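Local atomic coordinates of polyporopepsin (PDB entry 1WKR), a protein that cleaves peptide bonds as a pepsin-like aspartic endopeptidase of broad specificity and clots milk. Residues Y14-G19 against L29-G34; T25-L30 against A42-V47; V47-S52 against Y73-T78; G66-T71 against G90-D95. All blocks are in the same frame, centred on the assembly; numbering follows the deposited sequence.

All four contacts lie in the N-terminal half of a pepsin-like protease, the half that carries the catalytic Asp32. Interaction 1 joins strands 14-20 and 25-32; interaction 2, overlapping it along the chain, takes the start of that second strand to loop 42-47. They share Leu29 and Leu30, their centres about 11 Å apart. Interaction 3 opens next, at Val47, and lays the same loop on strand 67-79, its centre about 12 Å from that of interaction 2. Interaction 4 pairs this strand with strand 82-96, and its segments alternate with those of interaction 3; their centres are about 17 Å apart. Tyr46 ties three contacts together, bonding to Asp75 and Ser52 and packing on Val91. The active-site strand is thus linked stepwise to the long hairpin.

Interaction 1: Y14-G19 against L29-G34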
loop_
_atom_site.group_PDB
_atom_site.type_symbol
_atom_site.label_atom_id
_atom_site.label_comp_id
_atom_site.label_asym_id
_atom_site.label_seq_id
_atom_site.Cartn_x
_atom_site.Cartn_y
_atom_site.Cartn_z
ATOM N N TYR A 14 -4.086 -2.882 -5.344
ATOM C CA TYR A 14 -5.515 -3.060 -5.069
ATOM C C TYR A 14 -6.247 -1.780 -5.455
ATOM O O TYR A 14 -5.705 -0.673 -5.299
ATOM C CB TYR A 14 -5.768 -3.268 -3.542
ATOM C CG TYR A 14 -5.821 -4.732 -3.150
ATOM C CD1 TYR A 14 -4.635 -5.453 -2.892
ATOM C CD2 TYR A 14 -7.037 -5.372 -2.980
ATOM C CE1 TYR A 14 -4.705 -6.817 -2.510
ATOM C CE2 TYR A 14 -7.107 -6.684 -2.567
ATOM C CZ TYR A 14 -5.939 -7.391 -2.309
ATOM O OH TYR A 14 -6.004 -8.698 -1.892
ATOM N N VAL A 15 -7.499 -1.955 -5.917
ATOM C CA VAL A 15 -8.365 -0.828 -6.208
ATOM C C VAL A 15 -9.645 -0.951 -5.456
ATOM O O VAL A 15 -10.080 -2.004 -4.993
ATOM C CB VAL A 15 -8.701 -0.744 -7.708
ATOM C CG1 VAL A 15 -7.441 -0.326 -8.468
ATOM C CG2 VAL A 15 -9.288 -2.051 -8.260
ATOM N N VAL A 16 -10.313 0.206 -5.289
ATOM C CA VAL A 16 -11.672 0.283 -4.772
ATOM C C VAL A 16 -12.454 1.160 -5.736
ATOM O O VAL A 16 -11.962 2.086 -6.345
ATOM C CB VAL A 16 -11.777 0.856 -3.337
ATOM C CG1 VAL A 16 -11.188 -0.076 -2.317
ATOM C CG2 VAL A 16 -11.081 2.217 -3.251
ATOM N N ASN A 17 -13.759 0.849 -5.858
ATOM C CA ASN A 17 -14.712 1.746 -6.522
ATOM C C ASN A 17 -15.018 2.902 -5.665
ATOM O O ASN A 17 -15.329 2.816 -4.462
ATOM C CB ASN A 17 -16.051 0.957 -6.821
ATOM C CG ASN A 17 -15.805 0.009 -7.927
ATOM O OD1 ASN A 17 -16.582 -1.083 -7.866
ATOM N ND2 ASN A 17 -15.015 0.187 -8.809
ATOM N N VAL A 18 -14.949 4.095 -6.276
ATOM C CA VAL A 18 -15.159 5.368 -5.584
ATOM C C VAL A 18 -16.129 6.188 -6.418
ATOM O O VAL A 18 -15.858 6.428 -7.651
ATOM C CB VAL A 18 -13.847 6.166 -5.399
ATOM C CG1 VAL A 18 -14.055 7.441 -4.648
ATOM C CG2 VAL A 18 -12.803 5.266 -4.704
ATOM N N GLY A 19 -17.232 6.615 -5.863
ATOM C CA GLY A 19 -18.118 7.546 -6.598
ATOM C C GLY A 19 -17.688 8.959 -6.410
ATOM O O GLY A 19 -17.261 9.380 -5.317
ATOM N N LEU A 29 -10.019 3.447 -8.064
ATOM C CA LEU A 29 -8.873 4.135 -7.529
ATOM C C LEU A 29 -7.985 3.192 -6.783
ATOM O O LEU A 29 -8.419 2.322 -6.005
ATOM C CB LEU A 29 -9.295 5.268 -6.595
ATOM C CG LEU A 29 -10.205 6.366 -7.252
ATOM C CD1 LEU A 29 -10.271 7.547 -6.331
ATOM C CD2 LEU A 29 -9.604 6.870 -8.606
ATOM N N LEU A 30 -6.660 3.378 -6.976
ATOM C CA LEU A 30 -5.633 2.531 -6.371
ATOM C C LEU A 30 -5.501 2.865 -4.886
ATOM O O LEU A 30 -5.315 4.023 -4.510
ATOM C CB LEU A 30 -4.340 2.797 -7.134
ATOM C CG LEU A 30 -3.135 1.861 -6.852
ATOM C CD1 LEU A 30 -2.209 1.814 -8.070
ATOM C CD2 LEU A 30 -2.334 2.338 -5.623
ATOM N N VAL A 31 -5.584 1.852 -4.048
ATOM C CA VAL A 31 -5.506 2.042 -2.588
ATOM C C VAL A 31 -4.061 2.298 -2.182
ATOM O O VAL A 31 -3.208 1.393 -2.263
ATOM C CB VAL A 31 -6.034 0.835 -1.831
ATOM C CG1 VAL A 31 -5.842 0.984 -0.319
ATOM C CG2 VAL A 31 -7.506 0.584 -2.189
ATOM N N ASP A 32 -3.761 3.533 -1.721
ATOM C CA ASP A 32 -2.355 3.883 -1.443
ATOM C C ASP A 32 -2.175 4.497 -0.068
ATOM O O ASP A 32 -2.471 5.658 0.170
ATOM C CB ASP A 32 -1.879 4.866 -2.535
ATOM C CG ASP A 32 -0.414 5.034 -2.587
ATOM O OD1 ASP A 32 0.330 4.225 -1.933
ATOM O OD2 ASP A 32 0.106 5.970 -3.257
ATOM N N THR A 33 -1.607 3.731 0.866
ATOM C CA THR A 33 -1.162 4.270 2.165
ATOM C C THR A 33 0.186 4.939 2.052
ATOM O O THR A 33 0.615 5.525 3.049
ATOM C CB THR A 33 -1.173 3.230 3.262
ATOM O OG1 THR A 33 -0.236 2.168 2.921
ATOM C CG2 THR A 33 -2.568 2.591 3.485
ATOM N N GLY A 34 0.833 4.927 0.869
ATOM C CA GLY A 34 2.117 5.587 0.670
ATOM C C GLY A 34 2.030 6.966 0.047
ATOM O O GLY A 34 3.075 7.541 -0.263
HETATM O O HOH W 1 -2.616 -0.910 -3.879
#
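The beta hairpin of strands 14-20 and 25-32 delivers the catalytic Asp32 of this pepsin-like fold, at the start of the Asp-Thr-Gly signature of aspartic proteases. Val16 and Leu29 form the antiparallel hydrogen-bonded pair: Val16 N gives to Leu29 O (2.9 Å) and Leu29 N to Val16 O (2.9 Å), both donors lying in the plane of the carbonyl they meet. Next along, Val31 N reaches Tyr14 O at 2.8 Å, nearly straight (170°) but from 26° above the carbonyl plane. A water accepts from Tyr14 N and lies 2.9 Å from Val31 O, which Thr213 OG1 also bonds. Val16 CG1, anti to its own carbonyl carbon, meets Val31 CG2 at 3.7 Å, the two side chains crossing at about a right angle. Val18 CG2 likewise lies across Leu29, 3.8 Å from Leu29 CD1. Asp32 OD1 accepts from Gly34 N (2.9 Å), an Asx turn with the donor well above the carboxylate plane; OD1 also bonds the bound peptide and lies close to Asp212 OD1, which suggests that one of the pair is protonated. Strand 3-9 flanks strand 14-20, and strand 103-106 runs parallel to strand 25-32, with Leu105 against Val16 and Leu29.

Interaction 2: T25-L30 against A42-V47; sequences TTYSLL and ADKSYV
The surface loop between strands 39-40 and 53-55 is fastened here to the start of strand 25-32, in the N-terminal lobe and away from the catalytic site; the contact begins at Lys44. The side chain of Lys44 leaves with CG anti to the carbonyl carbon, stays extended through chi2 and chi3, and bends at chi4 (-135°) to bring NZ to Thr26 O at 2.8 Å, in the carbonyl plane. On the way, Lys44 CB passes 3.9 Å from CE2 of the Tyr27 ring, the two side chains crossing obliquely. Ser45 contributes its backbone: its O lies in the plane of the Tyr27 ring, at the edge, 3.7 Å from CE2. Tyr46 turns its CB from the strand, and its CD1 comes within 4.0 Å of Tyr27 OH; its own hydroxyl bonds to Asp75 and Ser52. At Val47 the backbone N points at Tyr27 OH, 3.0 Å away, in a nearly straight bond (171°). Val47 CB also rests on Thr25 OG1 at 3.6 Å, the two side chains crossing at about a right angle. A water accepts from Tyr27 OH and donates to Val47 O. The buried ring of Tyr27 therefore ends in a hydroxyl used both as acceptor and as donor, while the lysine ammonium, in an exposed residue, would be expected to polarise the Thr26 carbonyl.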
loop_
_atom_site.group_PDB
_atom_site.type_symbol
_atom_site.label_atom_id
_atom_site.label_comp_id
_atom_site.label_asym_id
_atom_site.label_seq_id
_atom_site.Cartn_x
_atom_site.Cartn_y
_atom_site.Cartn_z
ATOM N N THR A 25 -20.348 9.343 -10.677
ATOM C CA THR A 25 -19.661 8.468 -11.639
ATOM C C THR A 25 -18.692 7.620 -10.810
ATOM O O THR A 25 -18.040 8.125 -9.913
ATOM C CB THR A 25 -18.899 9.332 -12.680
ATOM O OG1 THR A 25 -19.915 9.969 -13.515
ATOM C CG2 THR A 25 -18.039 8.492 -13.617
ATOM N N THR A 26 -18.572 6.340 -11.156
ATOM C CA THR A 26 -17.624 5.477 -10.488
ATOM C C THR A 26 -16.277 5.456 -11.133
ATOM O O THR A 26 -16.133 5.335 -12.369
ATOM C CB THR A 26 -18.176 4.061 -10.536
ATOM O OG1 THR A 26 -19.394 4.019 -9.759
ATOM C CG2 THR A 26 -17.212 3.069 -9.798
ATOM N N TYR A 27 -15.215 5.567 -10.308
ATOM C CA TYR A 27 -13.849 5.500 -10.740
ATOM C C TYR A 27 -13.185 4.375 -9.931
ATOM O O TYR A 27 -13.491 4.158 -8.748
ATOM C CB TYR A 27 -13.110 6.809 -10.448
ATOM C CG TYR A 27 -13.757 7.995 -11.164
ATOM C CD1 TYR A 27 -14.869 8.617 -10.610
ATOM C CD2 TYR A 27 -13.269 8.448 -12.370
ATOM C CE1 TYR A 27 -15.487 9.688 -11.232
ATOM C CE2 TYR A 27 -13.900 9.575 -13.045
ATOM C CZ TYR A 27 -14.956 10.105 -12.406
ATOM O OH TYR A 27 -15.583 11.239 -13.036
ATOM N N SER A 28 -12.198 3.688 -10.538
ATOM C CA SER A 28 -11.486 2.597 -9.826
ATOM C C SER A 28 -10.153 3.185 -9.368
ATOM O O SER A 28 -9.272 3.433 -10.186
ATOM C CB SER A 28 -11.347 1.451 -10.777
ATOM O OG SER A 28 -10.708 0.383 -10.084
ATOM N N LEU A 29 -10.019 3.447 -8.064
ATOM C CA LEU A 29 -8.873 4.135 -7.529
ATOM C C LEU A 29 -7.985 3.192 -6.783
ATOM O O LEU A 29 -8.419 2.322 -6.005
ATOM C CB LEU A 29 -9.295 5.268 -6.595
ATOM C CG LEU A 29 -10.205 6.366 -7.252
ATOM C CD1 LEU A 29 -10.271 7.547 -6.331
ATOM C CD2 LEU A 29 -9.604 6.870 -8.606
ATOM N N LEU A 30 -6.660 3.378 -6.976
ATOM C CA LEU A 30 -5.633 2.531 -6.371
ATOM C C LEU A 30 -5.501 2.865 -4.886
ATOM O O LEU A 30 -5.315 4.023 -4.510
ATOM C CB LEU A 30 -4.340 2.797 -7.134
ATOM C CG LEU A 30 -3.135 1.861 -6.852
ATOM C CD1 LEU A 30 -2.209 1.814 -8.070
ATOM C CD2 LEU A 30 -2.334 2.338 -5.623
ATOM N N ALA A 42 -6.749 9.420 -14.818
ATOM C CA ALA A 42 -5.841 8.564 -15.597
ATOM C C ALA A 42 -6.533 7.757 -16.607
ATOM O O ALA A 42 -5.846 7.141 -17.526
ATOM C CB ALA A 42 -5.015 7.651 -14.646
ATOM N N ASP A 43 -7.813 7.602 -16.565
ATOM C CA ASP A 43 -8.602 6.791 -17.577
ATOM C C ASP A 43 -9.862 7.565 -17.870
ATOM O O ASP A 43 -9.848 8.487 -18.742
ATOM C CB ASP A 43 -8.796 5.415 -17.120
ATOM C CG ASP A 43 -9.538 4.548 -18.140
ATOM O OD1 ASP A 43 -9.796 5.051 -19.233
ATOM O OD2 ASP A 43 -9.914 3.382 -17.816
ATOM N N LYS A 44 -10.945 7.295 -17.169
ATOM C CA LYS A 44 -12.228 8.031 -17.397
ATOM C C LYS A 44 -11.992 9.510 -17.193
ATOM O O LYS A 44 -11.348 9.995 -16.248
ATOM C CB LYS A 44 -13.225 7.594 -16.349
ATOM C CG LYS A 44 -13.620 6.129 -16.494
ATOM C CD LYS A 44 -14.544 5.717 -15.274
ATOM C CE LYS A 44 -15.125 4.370 -15.310
ATOM N NZ LYS A 44 -16.469 4.244 -14.978
ATOM N N SER A 45 -12.639 10.359 -18.037
ATOM C CA SER A 45 -12.638 11.791 -17.861
ATOM C C SER A 45 -13.443 12.114 -16.559
ATOM O O SER A 45 -14.406 11.456 -16.241
ATOM C CB SER A 45 -13.349 12.450 -19.035
ATOM O OG SER A 45 -12.665 12.146 -20.236
ATOM N N TYR A 46 -13.016 13.216 -15.966
ATOM C CA TYR A 46 -13.744 13.754 -14.795
ATOM C C TYR A 46 -15.125 14.248 -15.250
ATOM O O TYR A 46 -15.222 15.184 -16.045
ATOM C CB TYR A 46 -12.974 14.901 -14.199
ATOM C CG TYR A 46 -13.560 15.567 -12.979
ATOM C CD1 TYR A 46 -14.281 14.856 -12.024
ATOM C CD2 TYR A 46 -13.336 16.927 -12.761
ATOM C CE1 TYR A 46 -14.792 15.489 -10.896
ATOM C CE2 TYR A 46 -13.834 17.549 -11.639
ATOM C CZ TYR A 46 -14.525 16.837 -10.745
ATOM O OH TYR A 46 -14.969 17.527 -9.595
ATOM N N VAL A 47 -16.161 13.654 -14.704
ATOM C CA VAL A 47 -17.570 14.069 -15.012
ATOM C C VAL A 47 -17.959 15.104 -13.999
ATOM O O VAL A 47 -18.081 14.809 -12.753
ATOM C CB VAL A 47 -18.445 12.883 -14.965
ATOM C CG1 VAL A 47 -19.901 13.344 -15.273
ATOM C CG2 VAL A 47 -17.981 11.853 -16.049
HETATM O O HOH W 2 -17.265 12.628 -11.328
#

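Interaction 3: V47-S52 against Y73-T78; sequences VKTSTS and YTDTVT
A type I beta turn from Thr49 to Ser52, closed by Ser52 N to Thr49 O at 3.0 Å, sets the loop 47-52 beside strand 73-78, with Ser52 and Asp75 4.5 Å apart between their CA atoms. Here a loop covers part of the long strand 67-79 in the N-terminal lobe of the pepsin fold, far from the catalytic site. Asp75 OD1 takes Thr51 OG1 at 2.7 Å, met nearly along the C-O axis, and on its anti lone pair Thr76 N, at 2.8 Å. Thr51 OG1 sits between its own backbone N and carbonyl carbon (chi1 48°), which turns it to the carboxylate while Thr51 CG2 lies 3.6 Å from Thr76 OG1. Asp75 OD2 accepts from Tyr46 OH and from a water that also donates to Val47 O and accepts from Thr49 OG1, itself hydrogen-bonded with Ser22 N. With both oxygens gripped by donors, the carboxylate is probably held as the anion. Backbone contacts add Ser52 CA to Thr74 O, a CA-H...O approach of 3.4 Å. The side chains of Lys48, fully extended beyond CG, and Tyr73 cross at about a right angle, and Lys48 NZ gives a hydrogen bond to Tyr73 OH, 3.0 Å long.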
loop_
_atom_site.group_PDB
_atom_site.type_symbol
_atom_site.label_atom_id
_atom_site.label_comp_id
_atom_site.label_asym_id
_atom_site.label_seq_id
_atom_site.Cartn_x
_atom_site.Cartn_y
_atom_site.Cartn_z
ATOM N N VAL A 47 -16.161 13.654 -14.704
ATOM C CA VAL A 47 -17.570 14.069 -15.012
ATOM C C VAL A 47 -17.959 15.104 -13.999
ATOM O O VAL A 47 -18.081 14.809 -12.753
ATOM C CB VAL A 47 -18.445 12.883 -14.965
ATOM C CG1 VAL A 47 -19.901 13.344 -15.273
ATOM C CG2 VAL A 47 -17.981 11.853 -16.049
ATOM N N LYS A 48 -18.147 16.348 -14.397
ATOM C CA LYS A 48 -18.420 17.476 -13.518
ATOM C C LYS A 48 -19.908 17.607 -13.310
ATOM O O LYS A 48 -20.723 17.750 -14.259
ATOM C CB LYS A 48 -17.873 18.758 -14.137
ATOM C CG LYS A 48 -16.336 18.689 -14.137
ATOM C CD LYS A 48 -15.771 20.043 -14.688
ATOM C CE LYS A 48 -14.225 20.010 -14.705
ATOM N NZ LYS A 48 -13.719 21.320 -15.242
ATOM N N THR A 49 -20.353 17.551 -12.062
ATOM C CA THR A 49 -21.734 17.697 -11.680
ATOM C C THR A 49 -21.838 18.865 -10.764
ATOM O O THR A 49 -20.909 19.601 -10.487
ATOM C CB THR A 49 -22.242 16.426 -10.957
ATOM O OG1 THR A 49 -21.508 16.278 -9.694
ATOM C CG2 THR A 49 -22.025 15.189 -11.790
ATOM N N SER A 50 -23.085 19.053 -10.188
ATOM C CA SER A 50 -23.278 20.243 -9.419
ATOM C C SER A 50 -22.515 20.332 -8.103
ATOM O O SER A 50 -22.273 21.372 -7.559
ATOM C CB SER A 50 -24.783 20.371 -9.007
ATOM O OG SER A 50 -25.162 19.322 -8.132
ATOM N N THR A 51 -21.976 19.156 -7.654
ATOM C CA THR A 51 -21.191 19.141 -6.416
ATOM C C THR A 51 -19.663 19.436 -6.709
ATOM O O THR A 51 -18.912 19.550 -5.751
ATOM C CB THR A 51 -21.289 17.798 -5.738
ATOM O OG1 THR A 51 -21.070 16.731 -6.622
ATOM C CG2 THR A 51 -22.742 17.586 -5.118
ATOM N N SER A 52 -19.285 19.503 -7.950
ATOM C CA SER A 52 -17.876 19.870 -8.315
ATOM C C SER A 52 -17.677 21.364 -8.099
ATOM O O SER A 52 -18.523 22.158 -8.634
ATOM C CB SER A 52 -17.652 19.480 -9.773
ATOM O OG SER A 52 -16.313 19.853 -10.148
ATOM N N TYR A 73 -9.853 20.212 -7.277
ATOM C CA TYR A 73 -11.292 20.506 -7.151
ATOM C C TYR A 73 -11.757 20.079 -5.802
ATOM O O TYR A 73 -11.098 19.295 -5.127
ATOM C CB TYR A 73 -12.058 19.731 -8.207
ATOM C CG TYR A 73 -11.850 20.147 -9.628
ATOM C CD1 TYR A 73 -10.761 19.723 -10.342
ATOM C CD2 TYR A 73 -12.741 21.051 -10.255
ATOM C CE1 TYR A 73 -10.547 20.104 -11.676
ATOM C CE2 TYR A 73 -12.526 21.450 -11.607
ATOM C CZ TYR A 73 -11.438 20.947 -12.245
ATOM O OH TYR A 73 -11.253 21.393 -13.560
ATOM N N THR A 74 -12.976 20.489 -5.388
ATOM C CA THR A 74 -13.710 19.800 -4.352
ATOM C C THR A 74 -14.894 19.104 -4.966
ATOM O O THR A 74 -15.479 19.589 -5.984
ATOM C CB THR A 74 -14.048 20.639 -3.170
ATOM O OG1 THR A 74 -14.934 21.719 -3.622
ATOM C CG2 THR A 74 -12.881 21.279 -2.503
ATOM N N ASP A 75 -15.332 18.007 -4.403
ATOM C CA ASP A 75 -16.461 17.264 -4.921
ATOM C C ASP A 75 -16.972 16.289 -3.860
ATOM O O ASP A 75 -16.298 16.093 -2.800
ATOM C CB ASP A 75 -16.063 16.499 -6.215
ATOM C CG ASP A 75 -17.227 16.403 -7.194
ATOM O OD1 ASP A 75 -18.370 16.249 -6.788
ATOM O OD2 ASP A 75 -16.953 16.326 -8.425
ATOM N N THR A 76 -18.114 15.701 -4.080
ATOM C CA THR A 76 -18.677 14.695 -3.162
ATOM C C THR A 76 -18.100 13.365 -3.552
ATOM O O THR A 76 -18.215 12.916 -4.706
ATOM C CB THR A 76 -20.186 14.686 -3.271
ATOM O OG1 THR A 76 -20.641 15.941 -2.733
ATOM C CG2 THR A 76 -20.818 13.589 -2.418
ATOM N N VAL A 77 -17.504 12.675 -2.582
ATOM C CA VAL A 77 -16.875 11.340 -2.797
ATOM C C VAL A 77 -17.614 10.316 -2.011
ATOM O O VAL A 77 -17.879 10.530 -0.781
ATOM C CB VAL A 77 -15.398 11.458 -2.337
ATOM C CG1 VAL A 77 -14.747 10.084 -2.243
ATOM C CG2 VAL A 77 -14.648 12.365 -3.334
ATOM N N THR A 78 -17.910 9.176 -2.608
ATOM C CA THR A 78 -18.640 8.070 -1.946
ATOM C C THR A 78 -17.779 6.844 -1.911
ATOM O O THR A 78 -17.176 6.444 -2.913
ATOM C CB THR A 78 -19.923 7.739 -2.768
ATOM O OG1 THR A 78 -20.743 8.971 -2.888
ATOM C CG2 THR A 78 -20.775 6.788 -2.078
HETATM O O HOH W 3 -18.811 15.937 -10.240
HETATM O O HOH W 4 -19.280 18.391 -2.560
HETATM O O HOH W 5 -17.546 20.911 -3.852
#

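Interaction 4: G66-T71 against G90-D95. With SO4 (sulfate ion), chain D; SO4 (sulfate ion), chain F.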
loop_
_atom_site.group_PDB
_atom_site.type_symbol
_atom_site.label_atom_id
_atom_site.label_comp_id
_atom_site.label_asym_id
_atom_site.label_seq_id
_atom_site.Cartn_x
_atom_site.Cartn_y
_atom_site.Cartn_z
ATOM N N GLY A 66 5.983 6.660 -10.891
ATOM C CA GLY A 66 5.166 7.499 -11.782
ATOM C C GLY A 66 4.947 8.870 -11.216
ATOM O O GLY A 66 5.667 9.302 -10.361
ATOM N N SER A 67 3.907 9.516 -11.777
ATOM C CA SER A 67 3.686 10.927 -11.416
ATOM C C SER A 67 2.330 11.319 -11.974
ATOM O O SER A 67 1.780 10.695 -12.871
ATOM C CB SER A 67 4.731 11.873 -12.020
ATOM O OG SER A 67 4.750 11.747 -13.348
ATOM N N PHE A 68 1.786 12.429 -11.453
ATOM C CA PHE A 68 0.636 13.095 -12.096
ATOM C C PHE A 68 0.694 14.579 -11.790
ATOM O O PHE A 68 1.253 15.013 -10.812
ATOM C CB PHE A 68 -0.746 12.463 -11.706
ATOM C CG PHE A 68 -1.434 13.180 -10.555
ATOM C CD1 PHE A 68 -1.110 12.910 -9.238
ATOM C CD2 PHE A 68 -2.391 14.175 -10.805
ATOM C CE1 PHE A 68 -1.784 13.568 -8.212
ATOM C CE2 PHE A 68 -3.033 14.836 -9.775
ATOM C CZ PHE A 68 -2.708 14.570 -8.471
ATOM N N SER A 69 0.025 15.335 -12.633
ATOM C CA SER A 69 -0.230 16.748 -12.307
ATOM C C SER A 69 -1.574 17.106 -12.947
ATOM O O SER A 69 -2.003 16.572 -13.927
ATOM C CB SER A 69 0.932 17.654 -12.755
ATOM O OG SER A 69 1.140 17.491 -14.069
ATOM N N GLY A 70 -2.137 18.176 -12.362
ATOM C CA GLY A 70 -3.447 18.666 -12.860
ATOM C C GLY A 70 -3.944 19.802 -12.020
ATOM O O GLY A 70 -3.214 20.658 -11.564
ATOM N N THR A 71 -5.262 19.748 -11.797
ATOM C CA THR A 71 -5.974 20.865 -11.101
ATOM C C THR A 71 -6.744 20.232 -9.920
ATOM O O THR A 71 -7.268 19.123 -10.055
ATOM C CB THR A 71 -6.986 21.468 -12.077
ATOM O OG1 THR A 71 -6.200 22.189 -13.079
ATOM C CG2 THR A 71 -7.902 22.469 -11.466
ATOM N N GLY A 90 -7.618 15.755 -6.714
ATOM C CA GLY A 90 -6.915 16.128 -7.938
ATOM C C GLY A 90 -7.555 15.516 -9.160
ATOM O O GLY A 90 -8.158 14.452 -9.135
ATOM N N VAL A 91 -7.412 16.260 -10.272
ATOM C CA VAL A 91 -7.890 15.809 -11.581
ATOM C C VAL A 91 -6.708 15.949 -12.553
ATOM O O VAL A 91 -6.273 17.064 -12.823
ATOM C CB VAL A 91 -9.130 16.600 -12.035
ATOM C CG1 VAL A 91 -9.515 16.169 -13.447
ATOM C CG2 VAL A 91 -10.276 16.301 -11.070
ATOM N N ALA A 92 -6.229 14.819 -12.998
ATOM C CA ALA A 92 -4.940 14.831 -13.758
ATOM C C ALA A 92 -5.152 15.290 -15.197
ATOM O O ALA A 92 -6.089 14.790 -15.890
ATOM C CB ALA A 92 -4.372 13.386 -13.779
ATOM N N SER A 93 -4.276 16.168 -15.622
ATOM C CA SER A 93 -4.083 16.457 -17.122
ATOM C C SER A 93 -2.855 15.757 -17.622
ATOM O O SER A 93 -2.709 15.648 -18.836
ATOM C CB SER A 93 -4.012 17.920 -17.340
ATOM O OG SER A 93 -2.982 18.516 -16.635
ATOM N N ARG A 94 -1.958 15.354 -16.734
ATOM C CA ARG A 94 -0.763 14.542 -17.103
ATOM C C ARG A 94 -0.713 13.367 -16.113
ATOM O O ARG A 94 -0.855 13.613 -14.939
ATOM C CB ARG A 94 0.565 15.402 -16.989
ATOM C CG ARG A 94 0.656 16.621 -17.966
ATOM C CD ARG A 94 0.470 16.221 -19.400
ATOM N NE ARG A 94 0.377 17.375 -20.307
ATOM C CZ ARG A 94 -0.737 17.367 -21.271
ATOM N NH1 ARG A 94 -1.481 16.148 -21.597
ATOM N NH2 ARG A 94 -1.048 18.410 -21.964
ATOM N N ASP A 95 -0.366 12.173 -16.588
ATOM C CA ASP A 95 -0.081 11.063 -15.614
ATOM C C ASP A 95 0.771 10.008 -16.305
ATOM O O ASP A 95 0.665 9.782 -17.545
ATOM C CB ASP A 95 -1.392 10.428 -15.061
ATOM C CG ASP A 95 -2.180 9.805 -16.132
ATOM O OD1 ASP A 95 -2.995 10.408 -16.791
ATOM O OD2 ASP A 95 -1.994 8.529 -16.356
HETATM S S SO4 D . -4.482 21.601 -16.029
HETATM O O1 SO4 D . -5.695 21.760 -17.149
HETATM O O2 SO4 D . -5.075 20.702 -14.987
HETATM O O3 SO4 D . -3.402 20.950 -16.679
HETATM O O4 SO4 D . -4.122 22.839 -15.461
HETATM S S SO4 F . 0.368 12.242 -20.404
HETATM O O1 SO4 F . 0.611 10.850 -21.125
HETATM O O2 SO4 F . 1.304 12.695 -19.520
HETATM O O3 SO4 F . 0.098 13.291 -21.501
HETATM O O4 SO4 F . -0.937 12.001 -19.574
HETATM O O HOH W 6 -0.605 19.129 -15.443
#
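The Phe68 ring is met obliquely from strand 90-92: Ala92 CB stands 3.7 Å from Phe68 CD2, and Gly90 CA comes obliquely too, 4.5 Å from Phe68 CE2. Trp39 stacks with this ring from outside the two segments. The Arg94 guanidinium is also approached obliquely, NH1 bonding to O3 of the sulfate of chain F at 3.3 Å; the chain of Arg94 bends at chi2 to lie beside that ion, which Asp95 N also binds through O4.

Segment 66-71 is the outgoing limb of the active-site flap, the hairpin of pepsin-like proteases that turns at Tyr63, and it pairs here with strand 82-96. The antiparallel pairing is broken by a classic beta bulge, in which Ser93 and Arg94 both face Ser69. Ser69 O accepts from Ser93 N (2.9 Å) and Arg94 N (3.1 Å), both in its carbonyl plane, while Ser69 N gives to Arg94 O. Past the bulge Thr71 and Val91 form a regular hydrogen-bonded pair. Gly70 CA lies 3.2 Å from Val91 O; a CB there would fall on that oxygen, so only the bare CA fits. Ser69 OG shares a water with Ser93 OG. Thr71 OG1, also bonded by Lys58 NZ, and Ser93 OG hold the sulfate of chain D, at 2.7 Å to O2 and a very short 2.5 Å to O3. Both sulfates probably come from the crystallisation liquor.

Strand 57-62 pairs with strand 67-79 along its other edge, Val59 and Val61 touching Phe68, and strand 39-40 lies beside strand 82-96, with Leu40 against Val91 and Trp39 against Ala92.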